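Local coordinates for protein extracellular ligand-binding receptor (Verminephrobacter eiseniae, PDB 4M88) that probably binds an amino acid outside the cytoplasm as the solute-binding component of an ABC transporter, at residues A159-A164 against L203-P208; N176-G181 against A195-Q200. All blocks are in the same frame, centred on the assembly; numbering follows the deposited sequence.

Contact 1: residues A159-A164 against L203-P208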
loop_
_atom_site.group_PDB
_atom_site.type_symbol
_atom_site.label_atom_id
_atom_site.label_comp_id
_atom_site.label_asym_id
_atom_site.label_seq_id
_atom_site.Cartn_x
_atom_site.Cartn_y
_atom_site.Cartn_z
ATOM N N ALA A 159 -2.994 0.016 -17.961
ATOM C CA ALA A 159 -4.177 -0.585 -18.577
ATOM C C ALA A 159 -5.430 -0.226 -17.788
ATOM O O ALA A 159 -6.493 -0.009 -18.368
ATOM C CB ALA A 159 -4.032 -2.107 -18.677
ATOM N N VAL A 160 -5.306 -0.176 -16.463
ATOM C CA VAL A 160 -6.437 0.196 -15.621
ATOM C C VAL A 160 -6.851 1.644 -15.874
ATOM O O VAL A 160 -8.046 1.943 -15.969
ATOM C CB VAL A 160 -6.131 -0.051 -14.121
ATOM C CG1 VAL A 160 -7.172 0.605 -13.241
ATOM C CG2 VAL A 160 -6.080 -1.550 -13.847
ATOM N N VAL A 161 -5.871 2.539 -15.995
ATOM C CA VAL A 161 -6.165 3.937 -16.309
ATOM C C VAL A 161 -6.904 4.032 -17.636
ATOM O O VAL A 161 -7.896 4.744 -17.746
ATOM C CB VAL A 161 -4.897 4.839 -16.351
ATOM C CG1 VAL A 161 -5.312 6.286 -16.555
ATOM C CG2 VAL A 161 -4.114 4.730 -15.055
ATOM N N GLN A 162 -6.437 3.300 -18.646
ATOM C CA GLN A 162 -7.080 3.369 -19.963
ATOM C C GLN A 162 -8.542 2.936 -19.881
ATOM O O GLN A 162 -9.417 3.552 -20.499
ATOM C CB GLN A 162 -6.330 2.507 -20.987
ATOM C CG GLN A 162 -4.906 2.973 -21.256
ATOM C CD GLN A 162 -4.138 2.020 -22.167
ATOM O OE1 GLN A 162 -4.557 0.884 -22.391
ATOM N NE2 GLN A 162 -3.010 2.483 -22.695
ATOM N N GLU A 163 -8.813 1.882 -19.116
ATOM C CA GLU A 163 -10.184 1.386 -18.993
ATOM C C GLU A 163 -11.046 2.365 -18.181
ATOM O O GLU A 163 -12.221 2.582 -18.493
ATOM C CB GLU A 163 -10.200 0.002 -18.344
ATOM C CG GLU A 163 -11.599 -0.564 -18.116
ATOM C CD GLU A 163 -12.312 -0.962 -19.407
ATOM O OE1 GLU A 163 -11.659 -1.015 -20.475
ATOM O OE2 GLU A 163 -13.534 -1.226 -19.347
ATOM N N ALA A 164 -10.448 2.965 -17.154
ATOM C CA ALA A 164 -11.158 3.919 -16.305
ATOM C C ALA A 164 -11.562 5.153 -17.094
ATOM O O ALA A 164 -12.681 5.651 -16.953
ATOM C CB ALA A 164 -10.304 4.312 -15.102
ATOM N N LEU A 203 -0.936 11.726 -13.768
ATOM C CA LEU A 203 -0.876 10.612 -12.825
ATOM C C LEU A 203 0.506 9.991 -12.869
ATOM O O LEU A 203 1.030 9.729 -13.949
ATOM C CB LEU A 203 -1.880 9.525 -13.207
ATOM C CG LEU A 203 -3.352 9.564 -12.846
ATOM C CD1 LEU A 203 -4.080 10.611 -13.664
ATOM C CD2 LEU A 203 -3.946 8.170 -13.089
ATOM N N VAL A 204 1.094 9.721 -11.706
ATOM C CA VAL A 204 2.373 9.010 -11.663
ATOM C C VAL A 204 2.178 7.644 -11.020
ATOM O O VAL A 204 1.679 7.555 -9.900
ATOM C CB VAL A 204 3.431 9.827 -10.916
ATOM C CG1 VAL A 204 4.798 9.172 -11.043
ATOM C CG2 VAL A 204 3.477 11.253 -11.478
ATOM N N ILE A 205 2.549 6.582 -11.736
ATOM C CA ILE A 205 2.304 5.206 -11.290
ATOM C C ILE A 205 3.594 4.411 -11.240
ATOM O O ILE A 205 4.313 4.328 -12.233
ATOM C CB ILE A 205 1.318 4.486 -12.244
ATOM C CG1 ILE A 205 -0.062 5.151 -12.174
ATOM C CG2 ILE A 205 1.208 3.003 -11.914
ATOM C CD1 ILE A 205 -1.147 4.426 -12.977
ATOM N N GLY A 206 3.899 3.822 -10.090
ATOM C CA GLY A 206 5.109 3.033 -9.973
ATOM C C GLY A 206 5.457 2.785 -8.524
ATOM O O GLY A 206 4.722 3.208 -7.627
ATOM N N PRO A 207 6.580 2.091 -8.284
ATOM C CA PRO A 207 7.049 1.861 -6.917
ATOM C C PRO A 207 7.382 3.198 -6.284
ATOM O O PRO A 207 7.666 4.158 -7.008
ATOM C CB PRO A 207 8.327 1.040 -7.113
ATOM C CG PRO A 207 8.188 0.423 -8.468
ATOM C CD PRO A 207 7.429 1.425 -9.285
ATOM N N PRO A 208 7.353 3.265 -4.946
ATOM C CA PRO A 208 7.606 4.507 -4.216
ATOM C C PRO A 208 8.792 5.372 -4.685
ATOM O O PRO A 208 8.593 6.578 -4.833
ATOM C CB PRO A 208 7.803 4.025 -2.780
ATOM C CG PRO A 208 6.932 2.837 -2.684
ATOM C CD PRO A 208 7.012 2.158 -4.035
#

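Contact 2: residues N176-G181 against A195-Q200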
loop_
_atom_site.group_PDB
_atom_site.type_symbol
_atom_site.label_atom_id
_atom_site.label_comp_id
_atom_site.label_asym_id
_atom_site.label_seq_id
_atom_site.Cartn_x
_atom_site.Cartn_y
_atom_site.Cartn_z
ATOM N N ASN A 176 -3.039 10.341 -22.390
ATOM C CA ASN A 176 -1.744 9.958 -22.942
ATOM C C ASN A 176 -0.929 9.254 -21.876
ATOM O O ASN A 176 -0.907 9.692 -20.734
ATOM C CB ASN A 176 -0.976 11.180 -23.444
ATOM C CG ASN A 176 -1.612 11.798 -24.663
ATOM O OD1 ASN A 176 -2.174 11.099 -25.505
ATOM N ND2 ASN A 176 -1.531 13.115 -24.769
ATOM N N GLY A 177 -0.268 8.163 -22.236
ATOM C CA GLY A 177 0.510 7.433 -21.244
ATOM C C GLY A 177 1.954 7.348 -21.671
ATOM O O GLY A 177 2.251 6.918 -22.790
ATOM N N VAL A 178 2.846 7.761 -20.784
ATOM C CA VAL A 178 4.271 7.811 -21.093
ATOM C C VAL A 178 5.027 6.847 -20.196
ATOM O O VAL A 178 5.010 6.979 -18.978
ATOM C CB VAL A 178 4.818 9.226 -20.915
ATOM C CG1 VAL A 178 6.307 9.252 -21.174
ATOM C CG2 VAL A 178 4.103 10.183 -21.870
ATOM N N LYS A 179 5.676 5.859 -20.803
ATOM C CA LYS A 179 6.401 4.848 -20.047
ATOM C C LYS A 179 7.820 5.346 -19.801
ATOM O O LYS A 179 8.379 6.073 -20.626
ATOM C CB LYS A 179 6.434 3.541 -20.846
ATOM C CG LYS A 179 6.863 2.323 -20.053
ATOM C CD LYS A 179 6.654 1.035 -20.844
ATOM C CE LYS A 179 7.422 1.049 -22.154
ATOM N NZ LYS A 179 7.417 -0.296 -22.820
ATOM N N SER A 180 8.415 4.949 -18.682
ATOM C CA SER A 180 9.789 5.358 -18.383
ATOM C C SER A 180 10.541 4.295 -17.596
ATOM O O SER A 180 9.954 3.580 -16.779
ATOM C CB SER A 180 9.805 6.667 -17.585
ATOM O OG SER A 180 11.143 7.091 -17.359
ATOM N N GLY A 181 11.844 4.201 -17.846
ATOM C CA GLY A 181 12.721 3.429 -16.990
ATOM C C GLY A 181 12.892 4.185 -15.688
ATOM O O GLY A 181 12.554 5.358 -15.600
ATOM N N ALA A 195 5.658 17.269 -20.653
ATOM C CA ALA A 195 5.569 18.725 -20.681
ATOM C C ALA A 195 5.063 19.247 -22.019
ATOM O O ALA A 195 4.501 20.340 -22.095
ATOM C CB ALA A 195 6.914 19.342 -20.350
ATOM N N ALA A 196 5.266 18.467 -23.073
ATOM C CA ALA A 196 4.883 18.882 -24.414
ATOM C C ALA A 196 3.421 18.575 -24.760
ATOM O O ALA A 196 2.951 18.968 -25.824
ATOM C CB ALA A 196 5.808 18.251 -25.441
ATOM N N LEU A 197 2.708 17.897 -23.863
ATOM C CA LEU A 197 1.377 17.360 -24.180
ATOM C C LEU A 197 0.192 18.297 -23.945
ATOM O O LEU A 197 -0.885 18.078 -24.495
ATOM C CB LEU A 197 1.135 16.059 -23.413
ATOM C CG LEU A 197 2.138 14.959 -23.730
ATOM C CD1 LEU A 197 1.762 13.662 -23.041
ATOM C CD2 LEU A 197 2.202 14.774 -25.219
ATOM N N GLY A 198 0.371 19.321 -23.120
ATOM C CA GLY A 198 -0.744 20.196 -22.789
ATOM C C GLY A 198 -1.811 19.486 -21.972
ATOM O O GLY A 198 -3.002 19.801 -22.069
ATOM N N ALA A 199 -1.383 18.520 -21.163
ATOM C CA ALA A 199 -2.302 17.842 -20.260
ATOM C C ALA A 199 -2.621 18.753 -19.079
ATOM O O ALA A 199 -1.800 19.587 -18.691
ATOM C CB ALA A 199 -1.708 16.529 -19.775
ATOM N N GLN A 200 -3.809 18.584 -18.507
ATOM C CA GLN A 200 -4.233 19.399 -17.375
ATOM C C GLN A 200 -3.858 18.791 -16.025
ATOM O O GLN A 200 -3.886 19.474 -14.996
ATOM C CB GLN A 200 -5.736 19.637 -17.451
ATOM C CG GLN A 200 -6.146 20.455 -18.640
ATOM C CD GLN A 200 -7.594 20.236 -18.996
ATOM O OE1 GLN A 200 -7.984 19.127 -19.339
ATOM N NE2 GLN A 200 -8.407 21.288 -18.896
#

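Contact 1: residues A159-A164 against L203-P208
Leu203, on strand 201-205, meets Val161 of helix 152-166 with the tip of its side chain: CD2 lies 4.0 Å from Val161 CG2 and 4.2 Å from Val161 CG1, and so touches both branches of the valine. The backbones stay well apart, the CA atoms of Val161 and Leu203 being 9.2 Å from each other, and the side chains span the gap end to end. Around this pair Leu203 also packs on Leu144 and Thr146 of strand 143-149 and on Ile132 of helix 125-138. Val204 turns to the other face of the sheet, where it packs on Phe210 and Leu218 of helix 208-220. Ile205 points back to the helix, and its CD1 comes within 3.6 Å of Val161 CG2. The isoleucine side chain is extended (chi2 -174°), which carries the terminal methyl out to the valine; the nearest atoms of a glycerol, probably from the crystallisation liquor, and the Ile205 side chain are about 3 Å apart. Of residues 159-164, Val161 alone reaches segment 203-208. Its CG1 lies anti to the backbone N (chi1 -175°), leaving CG2 to meet both Leu203 and Ile205 while CG1 only brushes Leu203; Ile129, Thr146 and Leu175 also pack on the valine. The three touching residues are buried and meet through methyl groups alone, so this small contact between methyl tips contributes apolar burial, without polar bonds to fix its direction, in the helix-to-sheet core of an alpha/beta domain.

Contact 2: residues N176-G181 against A195-Q200
Leu197 lays its CD1 methyl against Asn176, 3.7 Å from Asn176 CB, at the edge of the sheet. The two side chains run past each other at a slant, and the methyl rests on the aliphatic root of the asparagine. Val178, two residues on along the same strand, adds a looser apolar touch, its CG2 lying 4.4 Å from Leu197 CD1. In the leucine CD1 lies anti to CA (chi2 -174°), which sends it from the loop across to the strand. Asn176 and Val178 both point to this face of the strand, and their backbones are hydrogen-bonded to strand 143-149, Asn176 with Leu144 and Thr146, Val178 with Thr146 and Tyr148. On the loop side, Leu197 O accepts a hydrogen bond from Lys143 NZ. Gly198 takes a positive phi (67°) as the chain leaves helix 184-195, and Gln200 OE1 is held by the backbone N atoms of Ser142 and Lys143. Strand 174-180, helix 184-195 and strand 201-205 form a parallel beta-alpha-beta crossover that passes over strand 143-149, as in the alpha/beta lobes of periplasmic binding proteins. The contact lies at the surface, joining outermost strand 174-180 to the loop between helix 184-195, whose Ile194 also packs on Val178, and strand 201-205.

In the fold
From the N terminus, the chain passes through the five-stranded parallel sheet before it enters the seven-stranded mixed sheet at strand 143-149. Helix 152-166 then supplies the first half of contact 1, and strand 174-180 takes the edge of that sheet. Helix 184-195 follows, and the loop after it returns to the edge strand, closing contact 2 over 14 residues. Strand 201-205 enters beyond strand 143-149 and closes contact 1 over 39 residues, so the shorter closure sits wholly within the longer one. The centres of contacts 1 and 2 are about 12 Å apart. Contact 1 fastens a helix to an inner strand, contact 2 a helix-to-strand loop to the edge strand.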